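Local coordinates for protein putative isomerase (Sinorhizobium meliloti, PDB 2PPG) that is of unproven function but is probably an isomerase of the enolase superfamily, pairing a mandelate racemase-type N-terminal domain with a TIM-barrel domain, at residues P29-N34 / L39-N44; V47-D52 / Y72-P77; A169-L174 / V192-V197; E173-W178 / S184-A189. All coordinates share one frame; numbering follows the deposited sequence.

From the N terminus, contact 1 comes first: it folds the loop 29-34 back on strand 38-41, across a gap of only four residues. Contact 2 follows in series and closes a longer excursion, through strands 52-61 and 66-72, onto the end of strand 46-49. These two contacts touch, because strands 38-41 and 46-49 pair antiparallel, with a probable hydrogen bond of 2.9 Å from Tyr48 N to Leu39 O. Contacts 3 and 4 lie in the barrel domain and both start from helix 168-180, sharing Glu173 and Leu174. Contact 4 closes the shorter loop, within the span of contact 3, their centres about 10 Å apart, and no contacts cross.

Contact 1 of 4, residues P29-N34 / L39-N44; sequences PGEEPN and LVRKAN
CG of Glu31 stands anti to its own carbonyl carbon (chi1 -57°), and the chain runs extended beyond it, which carries the carboxylate past Val40 to Arg41 and Lys42. Its two oxygens take different partners. Glu31 OE2 accepts the backbone N-H of Lys42 at 2.9 Å; the bond is fairly straight (161°) but arrives from above the carboxylate plane, 53° out of it. A water also donates to Glu31 OE2, at a short distance whose exact length is doubtful, and accepts from Ala43 N at 3.2 Å, bridging to the next backbone amide. Glu31 OE1 meets Arg41 NE at the guanidinium edge, a weak salt bridge of 3.5 Å, and accepts from Arg28 N as well. The stronger partner of Arg41 is the carbonyl oxygen of Tyr23. Leu39 CD1 lies over one face of the Arg41 guanidinium, 4.1 Å above its plane. At the other end of the contact, Leu39 CB sits 3.5 Å from Glu31 O and 4.4 Å from Pro33 CD, a looser apolar touch. The loop runs beside strand 38-41, which pairs antiparallel with strand 46-49, while Asn34 and Val40 pack on Phe91 of the second subunit and Ala43 meets Pro191 of the loop after strand 185-189.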
# COMPACT_ATOMS: atom_id res chain seq x y z
N PRO A 29 23.48 -26.80 33.03
CA PRO A 29 24.87 -26.56 33.45
C PRO A 29 25.20 -25.10 33.76
O PRO A 29 25.47 -24.77 34.93
CB PRO A 29 25.68 -27.06 32.25
CG PRO A 29 24.81 -28.15 31.63
CD PRO A 29 23.39 -27.98 32.15
N GLY A 30 25.17 -24.23 32.75
CA GLY A 30 25.58 -22.83 32.92
C GLY A 30 24.47 -21.86 33.30
O GLY A 30 24.43 -20.73 32.81
N GLU A 31 23.59 -22.29 34.20
CA GLU A 31 22.45 -21.49 34.61
C GLU A 31 22.29 -21.43 36.13
O GLU A 31 21.17 -21.45 36.64
CB GLU A 31 21.17 -22.03 33.97
CG GLU A 31 21.19 -22.09 32.45
CD GLU A 31 19.83 -22.46 31.87
OE1 GLU A 31 18.94 -22.89 32.65
OE2 GLU A 31 19.64 -22.31 30.64
N GLU A 32 23.40 -21.34 36.85
CA GLU A 32 23.39 -21.23 38.30
C GLU A 32 22.98 -19.82 38.75
O GLU A 32 23.34 -18.84 38.11
CB GLU A 32 24.77 -21.56 38.87
CG GLU A 32 25.27 -22.97 38.55
CD GLU A 32 26.25 -23.02 37.37
OE1 GLU A 32 26.33 -22.04 36.58
OE2 GLU A 32 26.95 -24.06 37.23
N PRO A 33 22.22 -19.73 39.86
CA PRO A 33 21.90 -18.42 40.46
C PRO A 33 23.13 -17.71 40.98
O PRO A 33 24.12 -18.37 41.28
CB PRO A 33 20.97 -18.79 41.63
CG PRO A 33 21.23 -20.23 41.90
CD PRO A 33 21.59 -20.84 40.58
N ASN A 34 23.07 -16.39 41.10
CA ASN A 34 24.19 -15.60 41.60
C ASN A 34 24.14 -15.35 43.10
O ASN A 34 23.53 -16.13 43.83
CB ASN A 34 24.30 -14.27 40.84
CG ASN A 34 23.13 -13.31 41.11
OD1 ASN A 34 22.32 -13.52 42.01
ND2 ASN A 34 23.07 -12.25 40.32
N LEU A 39 19.36 -16.31 38.55
CA LEU A 39 19.94 -17.07 37.46
C LEU A 39 19.58 -16.45 36.09
O LEU A 39 18.67 -15.62 36.00
CB LEU A 39 19.50 -18.54 37.51
CG LEU A 39 18.03 -18.92 37.30
CD1 LEU A 39 17.65 -18.99 35.81
CD2 LEU A 39 17.71 -20.25 37.97
N VAL A 40 20.30 -16.86 35.05
CA VAL A 40 20.01 -16.44 33.68
C VAL A 40 19.74 -17.68 32.85
O VAL A 40 20.52 -18.63 32.86
CB VAL A 40 21.16 -15.60 33.08
CG1 VAL A 40 20.91 -15.26 31.63
CG2 VAL A 40 21.34 -14.34 33.88
N ARG A 41 18.63 -17.68 32.14
CA ARG A 41 18.22 -18.83 31.34
C ARG A 41 18.71 -18.67 29.90
O ARG A 41 18.37 -17.72 29.21
CB ARG A 41 16.70 -18.95 31.38
CG ARG A 41 16.17 -20.30 30.98
CD ARG A 41 15.15 -20.77 32.00
NE ARG A 41 15.72 -21.68 32.99
CZ ARG A 41 15.19 -21.92 34.18
NH1 ARG A 41 14.08 -21.30 34.56
NH2 ARG A 41 15.77 -22.78 35.01
N LYS A 42 19.51 -19.63 29.45
CA LYS A 42 20.17 -19.55 28.15
C LYS A 42 19.19 -19.45 26.97
O LYS A 42 19.38 -18.62 26.08
CB LYS A 42 21.13 -20.75 27.99
CG LYS A 42 21.97 -20.75 26.72
CD LYS A 42 23.38 -20.19 26.93
CE LYS A 42 24.18 -20.26 25.63
NZ LYS A 42 25.64 -20.06 25.84
N ALA A 43 18.15 -20.27 26.98
CA ALA A 43 17.18 -20.31 25.87
C ALA A 43 16.59 -18.96 25.51
O ALA A 43 16.25 -18.72 24.36
CB ALA A 43 16.06 -21.29 26.17
N ASN A 44 16.47 -18.07 26.50
CA ASN A 44 15.89 -16.75 26.25
C ASN A 44 16.67 -15.60 26.89
O ASN A 44 16.16 -14.49 27.00
CB ASN A 44 14.42 -16.71 26.68
CG ASN A 44 14.23 -16.97 28.17
OD1 ASN A 44 15.19 -17.07 28.94
ND2 ASN A 44 12.98 -17.08 28.59
O HOH W 1 17.62 -22.50 29.25

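Contact 2 of 4, residues V47-D52 / Y72-P77; sequences VYPTFD and YGLVAP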
# COMPACT_ATOMS: atom_id res chain seq x y z
N VAL A 47 16.59 -13.18 32.87
CA VAL A 47 16.92 -13.33 34.28
C VAL A 47 15.70 -13.79 35.10
O VAL A 47 14.59 -13.26 34.95
CB VAL A 47 17.50 -11.99 34.88
CG1 VAL A 47 16.43 -10.91 35.03
CG2 VAL A 47 18.20 -12.23 36.23
N TYR A 48 15.93 -14.78 35.97
CA TYR A 48 14.91 -15.34 36.86
C TYR A 48 15.39 -15.35 38.31
O TYR A 48 16.58 -15.52 38.57
CB TYR A 48 14.54 -16.77 36.44
CG TYR A 48 13.83 -16.85 35.12
CD1 TYR A 48 12.45 -16.78 35.05
CD2 TYR A 48 14.54 -17.01 33.93
CE1 TYR A 48 11.79 -16.84 33.85
CE2 TYR A 48 13.89 -17.09 32.72
CZ TYR A 48 12.51 -17.00 32.68
OH TYR A 48 11.85 -17.06 31.48
N PRO A 49 14.46 -15.15 39.27
CA PRO A 49 14.75 -15.46 40.68
C PRO A 49 14.47 -16.94 40.99
O PRO A 49 13.68 -17.58 40.29
CB PRO A 49 13.79 -14.54 41.43
CG PRO A 49 12.65 -14.38 40.52
CD PRO A 49 13.10 -14.61 39.11
N THR A 50 15.11 -17.48 42.02
CA THR A 50 14.87 -18.87 42.42
C THR A 50 13.65 -18.96 43.33
O THR A 50 13.01 -20.00 43.43
CB THR A 50 16.09 -19.49 43.13
OG1 THR A 50 16.71 -18.51 43.98
CG2 THR A 50 17.12 -19.96 42.10
N PHE A 51 13.32 -17.85 43.95
CA PHE A 51 12.17 -17.74 44.85
C PHE A 51 11.01 -17.03 44.13
O PHE A 51 11.21 -16.36 43.12
CB PHE A 51 12.59 -16.91 46.05
CG PHE A 51 13.26 -15.61 45.66
CD1 PHE A 51 12.52 -14.45 45.53
CD2 PHE A 51 14.63 -15.58 45.38
CE1 PHE A 51 13.13 -13.26 45.16
CE2 PHE A 51 15.24 -14.39 45.02
CZ PHE A 51 14.48 -13.23 44.91
N ASP A 52 9.79 -17.15 44.66
CA ASP A 52 8.68 -16.36 44.13
C ASP A 52 8.51 -15.09 44.96
O ASP A 52 8.67 -15.12 46.18
CB ASP A 52 7.37 -17.15 44.11
CG ASP A 52 7.35 -18.22 43.01
OD1 ASP A 52 8.16 -18.12 42.06
OD2 ASP A 52 6.52 -19.16 43.10
N TYR A 72 4.05 -7.25 39.42
CA TYR A 72 5.26 -8.07 39.41
C TYR A 72 6.21 -7.52 40.45
O TYR A 72 6.20 -6.31 40.73
CB TYR A 72 5.97 -7.98 38.07
CG TYR A 72 5.49 -8.97 37.05
CD1 TYR A 72 4.14 -9.05 36.68
CD2 TYR A 72 6.38 -9.83 36.44
CE1 TYR A 72 3.71 -9.97 35.73
CE2 TYR A 72 5.96 -10.73 35.50
CZ TYR A 72 4.63 -10.80 35.14
OH TYR A 72 4.26 -11.73 34.19
N GLY A 73 7.02 -8.42 41.00
CA GLY A 73 8.08 -8.05 41.91
C GLY A 73 9.23 -9.02 41.80
O GLY A 73 10.08 -9.08 42.69
N LEU A 74 9.25 -9.78 40.71
CA LEU A 74 10.30 -10.73 40.41
C LEU A 74 11.70 -10.15 40.56
O LEU A 74 12.56 -10.76 41.18
CB LEU A 74 10.11 -11.23 38.97
CG LEU A 74 9.41 -12.57 38.70
CD1 LEU A 74 8.54 -13.06 39.86
CD2 LEU A 74 8.62 -12.49 37.41
N VAL A 75 11.91 -8.96 40.00
CA VAL A 75 13.23 -8.35 39.93
C VAL A 75 13.15 -6.89 40.38
O VAL A 75 12.35 -6.13 39.86
CB VAL A 75 13.77 -8.38 38.49
CG1 VAL A 75 15.12 -7.68 38.40
CG2 VAL A 75 13.89 -9.80 37.99
N ALA A 76 14.00 -6.52 41.33
CA ALA A 76 14.11 -5.14 41.80
C ALA A 76 12.76 -4.55 42.23
O ALA A 76 12.39 -3.45 41.80
CB ALA A 76 14.76 -4.28 40.73
N PRO A 77 12.04 -5.26 43.10
CA PRO A 77 10.70 -4.79 43.44
C PRO A 77 10.68 -3.48 44.24
O PRO A 77 9.64 -2.83 44.30
CB PRO A 77 10.12 -5.95 44.26
CG PRO A 77 11.29 -6.62 44.84
CD PRO A 77 12.39 -6.50 43.82
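Val47 and Val75 meet through one methyl each, Val47 CG1 to Val75 CG2 at 4.1 Å, and their torsions decide which methyls these are. In Val47, CG1 sits between the backbone N and the carbonyl carbon (chi1 71°), while CG2 is turned elsewhere, toward strand 38-41. In Val75 the contacting branch is the one beside the backbone N, because CG1 takes the position anti to that nitrogen (chi1 178°). The second pair is Pro49 and Leu74, whose side chains cross at about a right angle. The pyrrolidine ring, puckered CG-endo, puts its CG 4.1 Å from Leu74 CG and 3.7 Å from Leu74 O, with Pro49 CB 4.0 Å from the same oxygen. Leu74 is modelled with chi1 of -98°, and neither of its torsions falls at a staggered value, a detail on which the contact does not depend. Pro49 CB also lies over one face of the Phe51 ring, within its own segment, 3.7 Å above the plane and offset toward the rim. Arg53 donates to both Gly73 O and Leu74 O, and Met111 of the second subunit packs on both valines. Chemically, the two segments meet by van der Waals contact alone: contact between buried aliphatic groups joins the strand end to the loop before helix 77-92, and the carbonyl oxygen touched by proline carbons has its polar need met by an arginine.

Contact 3 of 4, residues A169-L174 / V192-V197; sequences AKRAEL and VADDGV
Arg171 and Asp194 form the salt bridge of this contact, NH1 of the arginine to OD2 of the aspartate at 3.4 Å. The bond is weak, with an N-H...O angle of 155°. The carboxylate oxygen comes to the guanidinium edge, near its plane, and the two flat groups are turned 67° against each other. The pairing is not two-pronged, since Asp194 OD2 makes this single bond while Asp194 OD1 goes to Arg28. Stronger partners of the arginine also lie outside: Glu200 of helix 197-208 takes Arg171 NE, and Glu165 O takes Arg171 NH1. Asp195 adds opposite charge at longer range, its OD2 5.4 Å from Arg171 NH2. The guanidinium also has Val192 O over one face, 3.2 Å above the plane and toward the rim; Arg171 NH2 is 3.5 Å from this oxygen, but the angle is too poor for a hydrogen bond. Val192 O instead accepts weakly from Asp194 N at 2.8 Å, closing an inverse gamma turn centred on Ala193. A type I turn from Ala193 to Gly196 overlaps it, with Gly196 N bonded to Ala193 O at 3.0 Å, and ends at the N-cap of helix 197-208. Apolar packing comes from the arginine stem: CG anti to the carbonyl carbon (chi1 -65°) and an extended chi2 bring Arg171 CD to 3.5 Å from Val192 CG1, and the bend at chi3 then turns the guanidinium over Val192 O toward Asp194. The chemistry implies a distributed charge network, in which Arg171 joins helix 168-180 to the turn before helix 197-208 and Asp194 extends the network to Arg28, whose backbone N serves Glu31.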
# COMPACT_ATOMS: atom_id res chain seq x y z
N ALA A 169 8.73 -37.90 28.17
CA ALA A 169 7.75 -38.86 28.67
C ALA A 169 7.20 -38.52 30.06
O ALA A 169 6.02 -38.72 30.35
CB ALA A 169 8.34 -40.27 28.66
N LYS A 170 8.07 -38.02 30.94
CA LYS A 170 7.63 -37.57 32.25
C LYS A 170 6.70 -36.35 32.15
O LYS A 170 5.74 -36.23 32.93
CB LYS A 170 8.82 -37.32 33.20
CG LYS A 170 9.29 -38.59 33.93
CD LYS A 170 10.05 -38.32 35.25
CE LYS A 170 11.56 -38.63 35.18
NZ LYS A 170 12.43 -37.41 35.15
N ARG A 171 6.96 -35.47 31.18
CA ARG A 171 6.10 -34.30 30.99
C ARG A 171 4.74 -34.69 30.39
O ARG A 171 3.69 -34.16 30.79
CB ARG A 171 6.80 -33.26 30.11
CG ARG A 171 8.04 -32.65 30.75
CD ARG A 171 8.54 -31.46 29.96
NE ARG A 171 9.14 -31.84 28.69
CZ ARG A 171 10.43 -32.11 28.53
NH1 ARG A 171 11.26 -32.05 29.57
NH2 ARG A 171 10.90 -32.43 27.33
N ALA A 172 4.77 -35.63 29.45
CA ALA A 172 3.54 -36.15 28.85
C ALA A 172 2.68 -36.76 29.92
O ALA A 172 1.46 -36.58 29.93
CB ALA A 172 3.87 -37.19 27.79
N GLU A 173 3.32 -37.49 30.84
CA GLU A 173 2.59 -38.11 31.94
C GLU A 173 1.94 -37.07 32.83
O GLU A 173 0.81 -37.25 33.29
CB GLU A 173 3.47 -39.06 32.75
CG GLU A 173 3.44 -40.48 32.23
CD GLU A 173 2.02 -41.01 32.07
OE1 GLU A 173 1.26 -40.98 33.07
OE2 GLU A 173 1.67 -41.49 30.97
N LEU A 174 2.66 -35.97 33.07
CA LEU A 174 2.10 -34.88 33.86
C LEU A 174 0.87 -34.35 33.16
O LEU A 174 -0.19 -34.22 33.78
CB LEU A 174 3.13 -33.77 34.11
CG LEU A 174 2.68 -32.77 35.19
CD1 LEU A 174 2.02 -33.48 36.37
CD2 LEU A 174 3.85 -31.91 35.67
N VAL A 192 12.05 -25.80 27.35
CA VAL A 192 12.04 -27.02 28.13
C VAL A 192 12.10 -28.24 27.21
O VAL A 192 12.49 -29.33 27.63
CB VAL A 192 10.80 -27.07 29.08
CG1 VAL A 192 10.32 -28.49 29.33
CG2 VAL A 192 11.09 -26.35 30.39
N ALA A 193 11.73 -28.03 25.95
CA ALA A 193 11.67 -29.11 24.97
C ALA A 193 13.06 -29.59 24.56
O ALA A 193 13.58 -29.21 23.51
CB ALA A 193 10.87 -28.68 23.75
N ASP A 194 13.64 -30.45 25.39
CA ASP A 194 15.03 -30.90 25.22
C ASP A 194 15.28 -31.57 23.88
O ASP A 194 16.28 -31.29 23.24
CB ASP A 194 15.42 -31.85 26.35
CG ASP A 194 15.20 -31.24 27.72
OD1 ASP A 194 15.74 -30.14 27.98
OD2 ASP A 194 14.48 -31.87 28.54
N ASP A 195 14.36 -32.44 23.47
CA ASP A 195 14.50 -33.18 22.21
C ASP A 195 14.07 -32.37 20.98
O ASP A 195 14.04 -32.89 19.87
CB ASP A 195 13.71 -34.50 22.27
CG ASP A 195 14.06 -35.36 23.48
OD1 ASP A 195 13.67 -36.55 23.48
OD2 ASP A 195 14.70 -34.86 24.43
N GLY A 196 13.74 -31.09 21.19
CA GLY A 196 13.20 -30.24 20.13
C GLY A 196 11.68 -30.28 20.09
O GLY A 196 11.08 -31.35 20.16
N VAL A 197 11.06 -29.10 19.97
CA VAL A 197 9.59 -28.97 20.01
C VAL A 197 8.79 -29.97 19.15
O VAL A 197 7.68 -30.36 19.54
CB VAL A 197 9.10 -27.51 19.70
CG1 VAL A 197 9.60 -26.53 20.75
CG2 VAL A 197 9.51 -27.07 18.29

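Contact 4 of 4, residues E173-W178 / S184-A189; sequences ELAAAW and SSFKFA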
# COMPACT_ATOMS: atom_id res chain seq x y z
N GLU A 173 3.32 -37.49 30.84
CA GLU A 173 2.59 -38.11 31.94
C GLU A 173 1.94 -37.07 32.83
O GLU A 173 0.81 -37.25 33.29
CB GLU A 173 3.47 -39.06 32.75
CG GLU A 173 3.44 -40.48 32.23
CD GLU A 173 2.02 -41.01 32.07
OE1 GLU A 173 1.26 -40.98 33.07
OE2 GLU A 173 1.67 -41.49 30.97
N LEU A 174 2.66 -35.97 33.07
CA LEU A 174 2.10 -34.88 33.86
C LEU A 174 0.87 -34.35 33.16
O LEU A 174 -0.19 -34.22 33.78
CB LEU A 174 3.13 -33.77 34.11
CG LEU A 174 2.68 -32.77 35.19
CD1 LEU A 174 2.02 -33.48 36.37
CD2 LEU A 174 3.85 -31.91 35.67
N ALA A 175 0.98 -34.06 31.87
CA ALA A 175 -0.18 -33.64 31.09
C ALA A 175 -1.35 -34.57 31.37
O ALA A 175 -2.43 -34.12 31.75
CB ALA A 175 0.13 -33.63 29.60
N ALA A 176 -1.09 -35.88 31.21
CA ALA A 176 -2.11 -36.92 31.34
C ALA A 176 -2.81 -36.91 32.71
O ALA A 176 -4.01 -37.22 32.80
CB ALA A 176 -1.51 -38.29 31.06
N ALA A 177 -2.07 -36.57 33.76
CA ALA A 177 -2.61 -36.46 35.10
C ALA A 177 -3.64 -35.34 35.19
O ALA A 177 -4.75 -35.54 35.68
CB ALA A 177 -1.50 -36.23 36.10
N TRP A 178 -3.27 -34.16 34.70
CA TRP A 178 -4.17 -33.02 34.68
C TRP A 178 -5.32 -33.23 33.71
O TRP A 178 -6.39 -32.65 33.87
CB TRP A 178 -3.41 -31.74 34.35
CG TRP A 178 -2.66 -31.26 35.51
CD1 TRP A 178 -1.32 -31.37 35.73
CD2 TRP A 178 -3.20 -30.60 36.66
NE1 TRP A 178 -0.99 -30.82 36.95
CE2 TRP A 178 -2.13 -30.33 37.54
CE3 TRP A 178 -4.49 -30.22 37.04
CZ2 TRP A 178 -2.30 -29.70 38.76
CZ3 TRP A 178 -4.66 -29.58 38.26
CH2 TRP A 178 -3.58 -29.33 39.10
N SER A 184 -8.49 -30.04 29.28
CA SER A 184 -8.31 -30.52 27.90
C SER A 184 -7.60 -29.52 26.98
O SER A 184 -7.75 -29.57 25.76
CB SER A 184 -9.65 -30.93 27.32
OG SER A 184 -10.62 -29.94 27.63
N SER A 185 -6.85 -28.60 27.58
CA SER A 185 -6.05 -27.63 26.83
C SER A 185 -4.71 -27.51 27.52
O SER A 185 -4.63 -27.53 28.75
CB SER A 185 -6.73 -26.26 26.78
OG SER A 185 -7.87 -26.29 25.96
N PHE A 186 -3.64 -27.42 26.73
CA PHE A 186 -2.29 -27.51 27.27
C PHE A 186 -1.35 -26.56 26.55
O PHE A 186 -1.56 -26.24 25.38
CB PHE A 186 -1.79 -28.97 27.17
CG PHE A 186 -2.66 -29.94 27.90
CD1 PHE A 186 -2.39 -30.28 29.22
CD2 PHE A 186 -3.80 -30.46 27.30
CE1 PHE A 186 -3.25 -31.13 29.92
CE2 PHE A 186 -4.65 -31.31 27.99
CZ PHE A 186 -4.38 -31.64 29.30
N LYS A 187 -0.34 -26.08 27.27
CA LYS A 187 0.75 -25.34 26.65
C LYS A 187 2.07 -25.76 27.28
O LYS A 187 2.20 -25.79 28.49
CB LYS A 187 0.55 -23.83 26.84
CG LYS A 187 1.47 -22.98 25.99
CD LYS A 187 1.23 -21.51 26.22
CE LYS A 187 1.92 -21.03 27.47
NZ LYS A 187 1.34 -19.73 27.89
N PHE A 188 3.05 -26.09 26.45
CA PHE A 188 4.40 -26.34 26.94
C PHE A 188 5.34 -25.23 26.50
O PHE A 188 5.16 -24.64 25.44
CB PHE A 188 4.92 -27.68 26.42
CG PHE A 188 5.15 -27.71 24.94
CD1 PHE A 188 6.42 -27.49 24.41
CD2 PHE A 188 4.13 -27.99 24.07
CE1 PHE A 188 6.65 -27.53 23.05
CE2 PHE A 188 4.36 -28.03 22.71
CZ PHE A 188 5.62 -27.81 22.20
N ALA A 189 6.34 -24.96 27.32
CA ALA A 189 7.38 -23.97 26.98
C ALA A 189 8.48 -24.63 26.16
O ALA A 189 8.95 -25.71 26.51
CB ALA A 189 7.97 -23.34 28.24
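In the beta-alpha-beta crossover of strand 155-161, helix 168-180 and strand 185-189, Phe186 on the returning strand points at Ala175 and Trp178 on the helix. Its CG stands anti to its carbonyl carbon (chi1 -59°), which sends the ring out from the strand, and chi2 (-92°) sets how the ring is turned. CE1 of Phe186 is 3.6 Å from Ala175 O, an oblique approach, and CZ of the same ring is 4.0 Å from that oxygen. The methyl of Ala175 touches as well, CB to Phe186 CE1 at 4.2 Å. Trp178 CB comes to the ring edge, near its plane, 4.5 Å from Phe186 CE1. Such helix-on-strand packing is the repeated theme of a TIM barrel, where alternate residues of a strand face opposite ways. Here Phe186 faces the helix layer and also packs on Ile160, whereas the neighbouring Lys187 faces away, where its NZ makes salt bridges to Glu243 and Glu344 of other barrel strands. The nearest CA approach of the two segments, Ala175 CA to Phe186 CA, is 7.5 Å. The indole of Trp178 leads off elsewhere, meeting Phe183 edge-to-face and Lys181 in a cation-pi contact.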